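3-deoxy-manno-octulosonate cytidylyltransferase (Escherichia coli, PDB 1H7E) catalyses the transfer of a cytidylyl group from CTP to the eight-carbon sugar KDO, giving CMP-KDO and diphosphate, probably activating KDO for incorporation into lipopolysaccharide. Local coordinates at residues V25-M29 with I30-Y34; V48-D52 with P53-Q57; R79-E82 with V83-K86; T109-Q112 with G113-D117; L189-S192 with M193-A197. All blocks are in the same frame, centred on the assembly; numbering follows the deposited sequence.

Contact 1 (V25-M29 with I30-Y34)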
# COMPACT_ATOMS: atom_id res chain seq x y z
N VAL A 25 -29.48 -17.62 -20.59
CA VAL A 25 -30.44 -17.18 -21.62
C VAL A 25 -30.14 -17.70 -23.04
O VAL A 25 -30.12 -16.94 -24.01
CB VAL A 25 -30.70 -15.62 -21.62
CG1 VAL A 25 -31.35 -15.18 -20.32
CG2 VAL A 25 -29.42 -14.81 -21.86
N GLY A 26 -29.87 -19.01 -23.14
CA GLY A 26 -29.61 -19.62 -24.43
C GLY A 26 -28.23 -19.53 -25.07
O GLY A 26 -28.07 -20.00 -26.20
N LYS A 27 -27.24 -18.93 -24.38
CA LYS A 27 -25.86 -18.80 -24.90
C LYS A 27 -24.86 -19.24 -23.84
O LYS A 27 -25.10 -19.09 -22.65
CB LYS A 27 -25.53 -17.35 -25.24
CG LYS A 27 -26.26 -16.77 -26.40
CD LYS A 27 -25.99 -15.29 -26.45
CE LYS A 27 -26.77 -14.68 -27.58
NZ LYS A 27 -26.64 -13.19 -27.61
N PRO A 28 -23.71 -19.81 -24.26
CA PRO A 28 -22.72 -20.23 -23.26
C PRO A 28 -22.20 -18.95 -22.59
O PRO A 28 -22.19 -17.87 -23.21
CB PRO A 28 -21.61 -20.85 -24.11
CG PRO A 28 -22.33 -21.28 -25.36
CD PRO A 28 -23.26 -20.14 -25.62
N MET A 29 -21.76 -19.05 -21.34
CA MET A 29 -21.27 -17.87 -20.64
C MET A 29 -20.16 -17.15 -21.41
O MET A 29 -20.18 -15.91 -21.53
CB MET A 29 -20.80 -18.22 -19.23
CG MET A 29 -20.24 -17.01 -18.49
SD MET A 29 -20.04 -17.31 -16.74
CE MET A 29 -18.76 -18.59 -16.78
N ILE A 30 -19.23 -17.93 -21.96
CA ILE A 30 -18.11 -17.38 -22.73
C ILE A 30 -18.60 -16.52 -23.92
O ILE A 30 -17.97 -15.50 -24.27
CB ILE A 30 -17.11 -18.51 -23.15
CG1 ILE A 30 -15.77 -17.92 -23.61
CG2 ILE A 30 -17.70 -19.36 -24.25
CD1 ILE A 30 -15.04 -17.17 -22.52
N GLN A 31 -19.76 -16.86 -24.49
CA GLN A 31 -20.29 -16.07 -25.60
C GLN A 31 -20.77 -14.67 -25.16
O GLN A 31 -20.54 -13.68 -25.88
CB GLN A 31 -21.41 -16.82 -26.32
CG GLN A 31 -21.95 -16.04 -27.55
CD GLN A 31 -22.92 -16.85 -28.39
OE1 GLN A 31 -22.97 -18.07 -28.29
NE2 GLN A 31 -23.72 -16.17 -29.20
N HIS A 32 -21.39 -14.59 -23.99
CA HIS A 32 -21.87 -13.31 -23.46
C HIS A 32 -20.71 -12.35 -23.24
O HIS A 32 -20.80 -11.15 -23.55
CB HIS A 32 -22.60 -13.51 -22.12
CG HIS A 32 -23.95 -14.13 -22.27
ND1 HIS A 32 -25.05 -13.43 -22.71
CD2 HIS A 32 -24.37 -15.40 -22.04
CE1 HIS A 32 -26.10 -14.24 -22.75
NE2 HIS A 32 -25.71 -15.44 -22.34
N VAL A 33 -19.60 -12.88 -22.70
CA VAL A 33 -18.42 -12.06 -22.46
C VAL A 33 -17.83 -11.60 -23.79
O VAL A 33 -17.47 -10.43 -23.95
CB VAL A 33 -17.34 -12.83 -21.65
CG1 VAL A 33 -16.10 -11.94 -21.46
CG2 VAL A 33 -17.91 -13.24 -20.29
N TYR A 34 -17.76 -12.53 -24.74
CA TYR A 34 -17.24 -12.23 -26.06
C TYR A 34 -18.08 -11.15 -26.73
O TYR A 34 -17.53 -10.18 -27.25
CB TYR A 34 -17.21 -13.51 -26.94
CG TYR A 34 -16.30 -13.39 -28.16
CD1 TYR A 34 -16.75 -12.78 -29.34
CD2 TYR A 34 -14.99 -13.85 -28.12
CE1 TYR A 34 -15.90 -12.62 -30.44
CE2 TYR A 34 -14.14 -13.70 -29.22
CZ TYR A 34 -14.60 -13.08 -30.36
OH TYR A 34 -13.72 -12.91 -31.41

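Contact 2 (V48-D52 with P53-Q57)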
# COMPACT_ATOMS: atom_id res chain seq x y z
N VAL A 48 -10.06 -15.38 -27.24
CA VAL A 48 -10.32 -16.23 -26.08
C VAL A 48 -9.08 -17.12 -25.98
O VAL A 48 -8.69 -17.77 -26.96
CB VAL A 48 -11.57 -17.13 -26.27
CG1 VAL A 48 -11.70 -18.10 -25.12
CG2 VAL A 48 -12.82 -16.28 -26.38
N ALA A 49 -8.42 -17.08 -24.82
CA ALA A 49 -7.21 -17.86 -24.58
C ALA A 49 -7.62 -19.06 -23.74
O ALA A 49 -8.15 -18.90 -22.64
CB ALA A 49 -6.17 -17.01 -23.85
N THR A 50 -7.43 -20.26 -24.27
CA THR A 50 -7.83 -21.45 -23.56
C THR A 50 -6.81 -22.56 -23.64
O THR A 50 -5.88 -22.50 -24.44
CB THR A 50 -9.19 -21.96 -24.07
OG1 THR A 50 -9.65 -23.03 -23.25
CG2 THR A 50 -9.08 -22.45 -25.49
N ASP A 51 -6.97 -23.53 -22.75
CA ASP A 51 -6.10 -24.70 -22.70
C ASP A 51 -6.90 -25.99 -22.96
O ASP A 51 -6.35 -27.09 -22.91
CB ASP A 51 -5.35 -24.78 -21.35
CG ASP A 51 -6.29 -24.87 -20.13
OD1 ASP A 51 -7.52 -24.73 -20.28
OD2 ASP A 51 -5.78 -25.06 -19.00
N ASP A 52 -8.18 -25.82 -23.30
CA ASP A 52 -9.08 -26.94 -23.54
C ASP A 52 -9.76 -26.88 -24.92
O ASP A 52 -10.39 -25.88 -25.26
CB ASP A 52 -10.14 -26.98 -22.43
CG ASP A 52 -10.93 -28.26 -22.42
OD1 ASP A 52 -11.94 -28.32 -23.15
OD2 ASP A 52 -10.55 -29.21 -21.69
N PRO A 53 -9.67 -27.98 -25.71
CA PRO A 53 -10.27 -28.07 -27.05
C PRO A 53 -11.79 -27.94 -27.09
O PRO A 53 -12.36 -27.53 -28.10
CB PRO A 53 -9.81 -29.45 -27.55
CG PRO A 53 -9.63 -30.23 -26.29
CD PRO A 53 -8.96 -29.23 -25.37
N ARG A 54 -12.45 -28.29 -25.99
CA ARG A 54 -13.91 -28.17 -25.92
C ARG A 54 -14.31 -26.69 -25.95
O ARG A 54 -15.27 -26.31 -26.63
CB ARG A 54 -14.45 -28.86 -24.65
CG ARG A 54 -14.19 -30.37 -24.60
CD ARG A 54 -14.62 -30.99 -23.27
NE ARG A 54 -13.71 -30.67 -22.17
CZ ARG A 54 -13.73 -31.25 -20.96
NH1 ARG A 54 -14.63 -32.19 -20.67
NH2 ARG A 54 -12.85 -30.87 -20.04
N VAL A 55 -13.53 -25.86 -25.24
CA VAL A 55 -13.78 -24.42 -25.19
C VAL A 55 -13.40 -23.79 -26.53
O VAL A 55 -14.14 -22.95 -27.06
CB VAL A 55 -12.98 -23.74 -24.03
CG1 VAL A 55 -13.10 -22.22 -24.11
CG2 VAL A 55 -13.50 -24.21 -22.70
N GLU A 56 -12.27 -24.22 -27.09
CA GLU A 56 -11.82 -23.71 -28.38
C GLU A 56 -12.91 -23.96 -29.41
O GLU A 56 -13.24 -23.08 -30.20
CB GLU A 56 -10.56 -24.42 -28.81
CG GLU A 56 -10.12 -24.06 -30.22
CD GLU A 56 -9.03 -24.98 -30.72
OE1 GLU A 56 -9.13 -26.21 -30.50
OE2 GLU A 56 -8.07 -24.46 -31.33
N GLN A 57 -13.45 -25.18 -29.40
CA GLN A 57 -14.52 -25.57 -30.31
C GLN A 57 -15.77 -24.73 -30.10
O GLN A 57 -16.35 -24.22 -31.06
CB GLN A 57 -14.86 -27.06 -30.14
CG GLN A 57 -14.10 -27.97 -31.10
CD GLN A 57 -14.30 -27.57 -32.55
OE1 GLN A 57 -15.37 -27.82 -33.14
NE2 GLN A 57 -13.29 -26.92 -33.14

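Contact 3 (R79-E82 with V83-K86)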
# COMPACT_ATOMS: atom_id res chain seq x y z
N ARG A 79 -0.37 -16.86 -18.81
CA ARG A 79 -1.14 -17.25 -19.99
C ARG A 79 -1.21 -16.09 -20.99
O ARG A 79 -1.11 -16.30 -22.20
CB ARG A 79 -2.53 -17.71 -19.59
CG ARG A 79 -3.48 -17.96 -20.76
CD ARG A 79 -4.80 -18.64 -20.30
NE ARG A 79 -4.70 -20.11 -20.33
CZ ARG A 79 -4.24 -20.87 -19.33
NH1 ARG A 79 -3.84 -20.32 -18.19
NH2 ARG A 79 -4.08 -22.17 -19.52
N LEU A 80 -1.34 -14.86 -20.48
CA LEU A 80 -1.39 -13.67 -21.33
C LEU A 80 -0.02 -13.40 -21.98
O LEU A 80 0.04 -12.86 -23.08
CB LEU A 80 -1.85 -12.44 -20.51
CG LEU A 80 -2.09 -11.09 -21.20
CD1 LEU A 80 -3.20 -11.20 -22.21
CD2 LEU A 80 -2.47 -10.06 -20.16
N VAL A 81 1.07 -13.76 -21.30
CA VAL A 81 2.43 -13.57 -21.84
C VAL A 81 2.61 -14.47 -23.09
O VAL A 81 3.16 -14.04 -24.11
CB VAL A 81 3.53 -13.87 -20.76
CG1 VAL A 81 4.91 -13.97 -21.39
CG2 VAL A 81 3.54 -12.74 -19.72
N GLU A 82 2.11 -15.69 -23.01
CA GLU A 82 2.19 -16.59 -24.14
C GLU A 82 1.38 -16.03 -25.31
O GLU A 82 1.82 -16.10 -26.46
CB GLU A 82 1.67 -17.99 -23.79
CG GLU A 82 1.81 -18.94 -24.97
CD GLU A 82 1.15 -20.29 -24.76
OE1 GLU A 82 0.61 -20.55 -23.66
OE2 GLU A 82 1.17 -21.11 -25.71
N VAL A 83 0.19 -15.49 -25.04
CA VAL A 83 -0.64 -14.92 -26.10
C VAL A 83 0.05 -13.72 -26.73
O VAL A 83 -0.00 -13.52 -27.95
CB VAL A 83 -2.05 -14.47 -25.57
CG1 VAL A 83 -2.80 -13.68 -26.65
CG2 VAL A 83 -2.85 -15.69 -25.14
N MET A 84 0.70 -12.91 -25.89
CA MET A 84 1.39 -11.70 -26.34
C MET A 84 2.44 -11.94 -27.44
O MET A 84 2.59 -11.13 -28.34
CB MET A 84 2.03 -11.00 -25.13
CG MET A 84 2.88 -9.76 -25.44
SD MET A 84 4.62 -10.15 -25.78
CE MET A 84 5.11 -11.00 -24.23
N HIS A 85 3.18 -13.04 -27.33
CA HIS A 85 4.20 -13.36 -28.35
C HIS A 85 3.62 -13.63 -29.73
O HIS A 85 4.27 -13.35 -30.74
CB HIS A 85 5.01 -14.56 -27.92
CG HIS A 85 5.98 -14.27 -26.83
ND1 HIS A 85 6.98 -13.32 -26.97
CD2 HIS A 85 6.12 -14.79 -25.59
CE1 HIS A 85 7.69 -13.28 -25.86
NE2 HIS A 85 7.19 -14.16 -25.01
N LYS A 86 2.40 -14.17 -29.75
CA LYS A 86 1.68 -14.51 -30.97
C LYS A 86 0.72 -13.46 -31.50
O LYS A 86 0.55 -13.36 -32.71
CB LYS A 86 0.95 -15.83 -30.80
CG LYS A 86 1.91 -16.98 -30.71
CD LYS A 86 1.20 -18.30 -30.57
CE LYS A 86 2.22 -19.43 -30.64
NZ LYS A 86 1.53 -20.73 -30.57
O HOH W 1 0.01 -19.78 -28.10

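Contact 4 (T109-Q112 with G113-D117)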
# COMPACT_ATOMS: atom_id res chain seq x y z
N THR A 109 -13.23 3.05 -20.27
CA THR A 109 -12.65 3.96 -19.27
C THR A 109 -11.21 3.54 -19.03
O THR A 109 -10.30 4.36 -19.00
CB THR A 109 -13.44 3.89 -17.92
OG1 THR A 109 -14.71 4.53 -18.07
CG2 THR A 109 -12.67 4.57 -16.79
N LEU A 110 -11.02 2.23 -18.91
CA LEU A 110 -9.70 1.66 -18.67
C LEU A 110 -8.78 1.95 -19.86
O LEU A 110 -7.68 2.48 -19.69
CB LEU A 110 -9.87 0.16 -18.46
CG LEU A 110 -8.71 -0.71 -18.02
CD1 LEU A 110 -8.26 -0.30 -16.64
CD2 LEU A 110 -9.19 -2.15 -18.01
N LEU A 111 -9.28 1.71 -21.08
CA LEU A 111 -8.49 1.94 -22.30
C LEU A 111 -8.14 3.41 -22.48
O LEU A 111 -7.04 3.73 -22.92
CB LEU A 111 -9.25 1.45 -23.54
CG LEU A 111 -8.54 0.56 -24.57
CD1 LEU A 111 -9.35 0.60 -25.84
CD2 LEU A 111 -7.12 1.02 -24.84
N GLN A 112 -9.10 4.29 -22.17
CA GLN A 112 -8.87 5.73 -22.28
C GLN A 112 -7.76 6.18 -21.30
O GLN A 112 -6.94 7.04 -21.63
CB GLN A 112 -10.17 6.51 -22.01
CG GLN A 112 -10.10 7.99 -22.41
CD GLN A 112 -9.51 8.19 -23.81
OE1 GLN A 112 -10.17 7.92 -24.82
NE2 GLN A 112 -8.25 8.62 -23.88
N GLY A 113 -7.76 5.59 -20.11
CA GLY A 113 -6.75 5.92 -19.13
C GLY A 113 -5.35 5.59 -19.65
O GLY A 113 -4.43 6.39 -19.46
N MET A 114 -5.21 4.43 -20.30
CA MET A 114 -3.92 3.99 -20.86
C MET A 114 -3.47 4.91 -22.01
O MET A 114 -2.29 5.24 -22.12
CB MET A 114 -4.02 2.54 -21.38
CG MET A 114 -4.21 1.50 -20.29
SD MET A 114 -2.76 1.36 -19.29
CE MET A 114 -1.77 0.26 -20.26
N ARG A 115 -4.42 5.33 -22.84
CA ARG A 115 -4.12 6.22 -23.95
C ARG A 115 -3.79 7.64 -23.51
O ARG A 115 -2.92 8.28 -24.11
CB ARG A 115 -5.23 6.18 -25.02
CG ARG A 115 -5.23 4.84 -25.74
CD ARG A 115 -6.15 4.80 -26.93
NE ARG A 115 -5.82 3.66 -27.79
CZ ARG A 115 -6.72 2.83 -28.32
NH1 ARG A 115 -8.02 3.00 -28.07
NH2 ARG A 115 -6.33 1.82 -29.10
N ASP A 116 -4.44 8.12 -22.45
CA ASP A 116 -4.19 9.46 -21.94
C ASP A 116 -2.84 9.64 -21.25
O ASP A 116 -2.37 10.76 -21.10
CB ASP A 116 -5.33 9.93 -21.03
CG ASP A 116 -6.57 10.35 -21.80
OD1 ASP A 116 -6.51 10.49 -23.05
OD2 ASP A 116 -7.62 10.56 -21.16
N ASP A 117 -2.23 8.54 -20.82
CA ASP A 117 -0.92 8.58 -20.17
C ASP A 117 -0.06 7.44 -20.74
O ASP A 117 -0.15 6.29 -20.31
CB ASP A 117 -1.06 8.47 -18.65
CG ASP A 117 0.28 8.61 -17.92
OD1 ASP A 117 1.32 8.74 -18.60
OD2 ASP A 117 0.30 8.59 -16.67

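Contact 5 (L189-S192 with M193-A197)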
# COMPACT_ATOMS: atom_id res chain seq x y z
N LEU A 189 10.37 -11.38 -13.38
CA LEU A 189 10.07 -10.86 -12.05
C LEU A 189 9.96 -11.99 -11.03
O LEU A 189 9.33 -13.03 -11.28
CB LEU A 189 8.75 -10.08 -12.05
CG LEU A 189 8.63 -8.90 -12.98
CD1 LEU A 189 7.26 -8.27 -12.86
CD2 LEU A 189 9.72 -7.91 -12.66
N PRO A 190 10.60 -11.82 -9.88
CA PRO A 190 10.47 -12.92 -8.91
C PRO A 190 9.16 -12.76 -8.13
O PRO A 190 8.59 -11.67 -8.09
CB PRO A 190 11.69 -12.70 -8.00
CG PRO A 190 11.86 -11.17 -8.01
CD PRO A 190 11.57 -10.79 -9.45
N GLU A 191 8.65 -13.87 -7.59
CA GLU A 191 7.46 -13.83 -6.74
C GLU A 191 7.87 -13.04 -5.47
O GLU A 191 9.02 -13.08 -5.04
CB GLU A 191 7.05 -15.25 -6.33
CG GLU A 191 6.60 -16.12 -7.48
CD GLU A 191 6.10 -17.46 -7.02
OE1 GLU A 191 5.33 -17.52 -6.03
OE2 GLU A 191 6.48 -18.47 -7.64
N SER A 192 6.94 -12.28 -4.90
CA SER A 192 7.26 -11.50 -3.72
C SER A 192 6.62 -12.13 -2.49
O SER A 192 5.67 -12.93 -2.61
CB SER A 192 6.76 -10.06 -3.87
OG SER A 192 5.34 -9.98 -3.84
N MET A 193 7.12 -11.76 -1.31
CA MET A 193 6.56 -12.28 -0.08
C MET A 193 5.07 -11.84 0.08
O MET A 193 4.22 -12.66 0.38
CB MET A 193 7.45 -11.86 1.11
CG MET A 193 6.95 -12.30 2.50
SD MET A 193 5.64 -11.24 3.14
CE MET A 193 6.60 -9.84 3.46
N PRO A 194 4.74 -10.55 -0.14
CA PRO A 194 3.32 -10.19 0.02
C PRO A 194 2.41 -10.95 -0.97
O PRO A 194 1.30 -11.36 -0.63
CB PRO A 194 3.32 -8.67 -0.19
CG PRO A 194 4.65 -8.27 0.37
CD PRO A 194 5.58 -9.34 -0.23
N GLU A 195 2.89 -11.16 -2.19
CA GLU A 195 2.12 -11.93 -3.18
C GLU A 195 1.82 -13.35 -2.65
O GLU A 195 0.71 -13.82 -2.75
CB GLU A 195 2.93 -12.06 -4.49
CG GLU A 195 2.25 -13.05 -5.47
CD GLU A 195 3.10 -13.41 -6.67
OE1 GLU A 195 4.24 -12.89 -6.82
OE2 GLU A 195 2.60 -14.22 -7.47
N GLN A 196 2.85 -14.04 -2.15
CA GLN A 196 2.71 -15.40 -1.63
C GLN A 196 1.84 -15.49 -0.39
O GLN A 196 1.08 -16.44 -0.23
CB GLN A 196 4.08 -15.98 -1.32
CG GLN A 196 4.95 -16.10 -2.54
CD GLN A 196 6.34 -16.61 -2.20
OE1 GLN A 196 6.98 -16.16 -1.23
NE2 GLN A 196 6.82 -17.55 -2.99
N ALA A 197 2.02 -14.54 0.52
CA ALA A 197 1.23 -14.49 1.75
C ALA A 197 -0.25 -14.24 1.46
O ALA A 197 -1.12 -14.95 1.95
CB ALA A 197 1.84 -13.39 2.69
O HOH W 2 2.71 -16.56 -6.04

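Contact 1 (V25-M29 with I30-Y34)
Val25 meets the His32 imidazole obliquely, its CG2 methyl 3.5 Å from His32 CE1. Next in sequence, Lys27 lays its CD over one face of that ring, a CH-pi contact with CD 4.2 Å from the His32 centroid. The extended Lys27 chain carries CG, CD and CE across the Gln31 amide, with CD 3.7 Å from Gln31 NE2. Lys27 NZ goes on to a salt bridge with Glu35, and Gln31 NE2 is hydrogen-bonded to OE2 of the same Glu35. Pro28 is the N-cap of the helix. Its O accepts from Gln31 N at 2.9 Å, the donor standing above the carbonyl plane, and weakly from His32 N. Its ring CD lies 3.4 Å from Gln31 OE1. Gln31 reaches back here because CG is anti to the backbone N (chi1 -178°) and the chain stays extended. With an alanine here, Glu35 would probably lose its amide donor, and the Lys27 methylenes and Pro28 ring their cover. Met29 O accepts weakly from Val33 N at 3.3 Å. His32 NE2 is bonded to Ile24 O, which ties the helix start to strand 23-24. Ile30 and Val33 pack on Ile7 of strand 3-8, Tyr34 lies against strand 45-50, and helix 227-243 meets Val25 and His32.

Contact 2 (V48-D52 with P53-Q57)
Asp52 OD1 is gripped twice by Arg54. The backbone N of Arg54 donates to OD1 at 2.9 Å from above the carboxylate plane, which is the N-cap bond of the helix. Arg54 NE reaches the same OD1 at 3.1 Å on its syn side, nearly straight at 163°. Arg54 NH2 adds a longer bond of 3.3 Å to Asp52 OD2, coming from above the carboxylate. The salt bridge is therefore side-on, NE and NH2 each taking one oxygen, with the two flat groups turned 32° apart. The bend of the arginine chain at chi3 (-74°) folds the guanidinium back to the acid. A cation-pi contact with Tyr11 also holds this group. Arg54 N is likely to be left uncapped if a glycine takes the place of this aspartate, and the guanidinium would lose its carboxylate mate and be freer to turn. The carbonyl of Asp52 accepts from Glu56 N at 3.1 Å in the carbonyl plane, opening the regular helix bonds. Thr50 OG1 accepts from Asp52 N at 3.2 Å in an ST turn and is also bonded to Ala9 O. Thr50 OG1 also lies 3.5 Å from Val55 CB. This turn joins strand 45-50 to helix 53-61 in a beta-alpha-beta unit, with strands 3-8 and 65-68 flanking the strand and helix 76-86 packed on Ala49.

Contact 3 (R79-E82 with V83-K86)
The backbone is regular helix: Val83 N bonds to Arg79 O at 3.2 Å and Met84 N to Leu80 O at 2.9 Å, while the next bond, His85 N to Val81 O, is weak. Val81 and Met84 lie side by side and point the same way. The Met84 methyl CE sits 4.1 Å from Val81 CG1 and 3.6 Å from Val81 O. The same CE rests over the centre of the His85 ring, 3.8 Å above its plane. The methionine reaches this place because its chain bends at both chi2 (-89°) and chi3 (-58°), which folds the methyl back along the helix. His85 CD2 comes within 3.4 Å of Val81 O. Val83 CG2 leans on the carbonyl of Arg79. Glu82 and Lys86 stand one turn apart on the outer side. Their charged atoms do not touch. A water joins them instead, donating to Glu82 OE2 at 3.0 Å and accepting from Lys86 NZ. The other oxygen, Glu82 OE1, is bonded to His73 NE2 and Arg70 N, so the carboxylate also anchors the loop leading into the helix. Leu80 and Val83 press on Val6 of strand 3-8, Met84 on Tyr92 of strand 91-94, and both Val81 and Met84 touch Leu183 of helix 180-185. This is the amphipathic pattern of a helix held between the central sheet and a neighbouring helix in an alpha/beta nucleotidyltransferase of the GT-A clan.

Contact 4 (T109-Q112 with G113-D117)
Leu111 lies under the Arg115 guanidinium at the border of the tightly packed side of this helix. Leu111 CD1 is 3.5 Å from Arg115 NH1, and CD2 sits 3.8 Å from the guanidinium plane, offset toward its rim. The arginine chain is extended from CG to NE, which carries the guanidinium alongside the leucine, one face over CD2. The tight side itself is Leu110, Leu111 and Met114, all buried against the sheet: Leu111 on Ile91 and Ile93, the other two on strands 122-129 and 169-179. The backbone here is regular: Arg115 N bonds to Leu111 O at 3.1 Å, and Gly113 N to Thr109 O at 3.0 Å. The solvent side is looser. Gln112 and Asp116 are exposed, and their side chains meet across one turn. Gln112 NE2 approaches Asp116 OD1 at 2.7 Å, but the angle of 117° makes this bond weak. The bend of the glutamine at chi2 (48°) turns its amide toward the acid, with the two planes 35° apart. In the backbone, Asp116 N bonds to Gln112 O at 2.8 Å. The chemistry implies a division of work: the leucines and Met114 probably hold the helix to the sheet, Arg115 ties it to the chain start through NH2 to Ser1 O, and the surface amide-acid pair probably adds little.

Contact 5 (L189-S192 with M193-A197)
The carboxylate of Glu191 and the amide of Gln196 stand almost perpendicular, their planes 84° apart. Gln196 NE2 gives Glu191 OE1 a weak bond of 3.4 Å. The carboxylates of Glu191 and Glu195 are turned 46° to each other, and a water lies between them. It donates to Glu191 OE1 at 2.8 Å and, weakly, to Glu195 OE2, which would ease the approach of two like charges. Glu195 OE2 also has a salt bridge to Arg204, which probably offsets part of its charge. Its other oxygen, OE1, turns to the backbone and accepts weakly from Ser192 N at 3.4 Å. In return, Ser192 OG accepts from Glu195 N at 3.2 Å. These two reciprocal bonds form a capping box with Ser192 as N-cap. The serine hydroxyl is placed between its own backbone N and carbonyl carbon (chi1 70°), which points it at the first turn. Ser192 OG also lies 3.7 Å from Pro194 CD. The first regular helix bond follows, Gln196 N to Ser192 O at 3.1 Å and fairly straight. The cap thus starts helix 193-198 after the loop that leaves helix 180-185. Helix 203-207 packs against Glu191, Ser192 and Pro194. The second subunit reaches the helix too: Asn163 of that chain bonds to Gln196 O, and its Val143 packs on Pro194.

In the fold
All five contacts are local and follow in series, so none nests in or crosses another. Contact 1 closes the turn from strand 27-28 into helix 29-38. Contact 2 does the same between strand 45-50 and helix 53-61, and the two touch where Tyr34 packs on Val48. Contact 3 lies within helix 76-86 and meets contact 2 through Ala49 on Val83 and a long, weak ion pair of Asp51 and Arg79. Contact 4 belongs to helix 104-116. Contact 5 caps helix 193-198 beside the second subunit, on the opposite side of the chain's centre from contact 1. Contacts 1, 3 and 4 place helices against the central mixed sheet, and contact 2 leaves one of its strands.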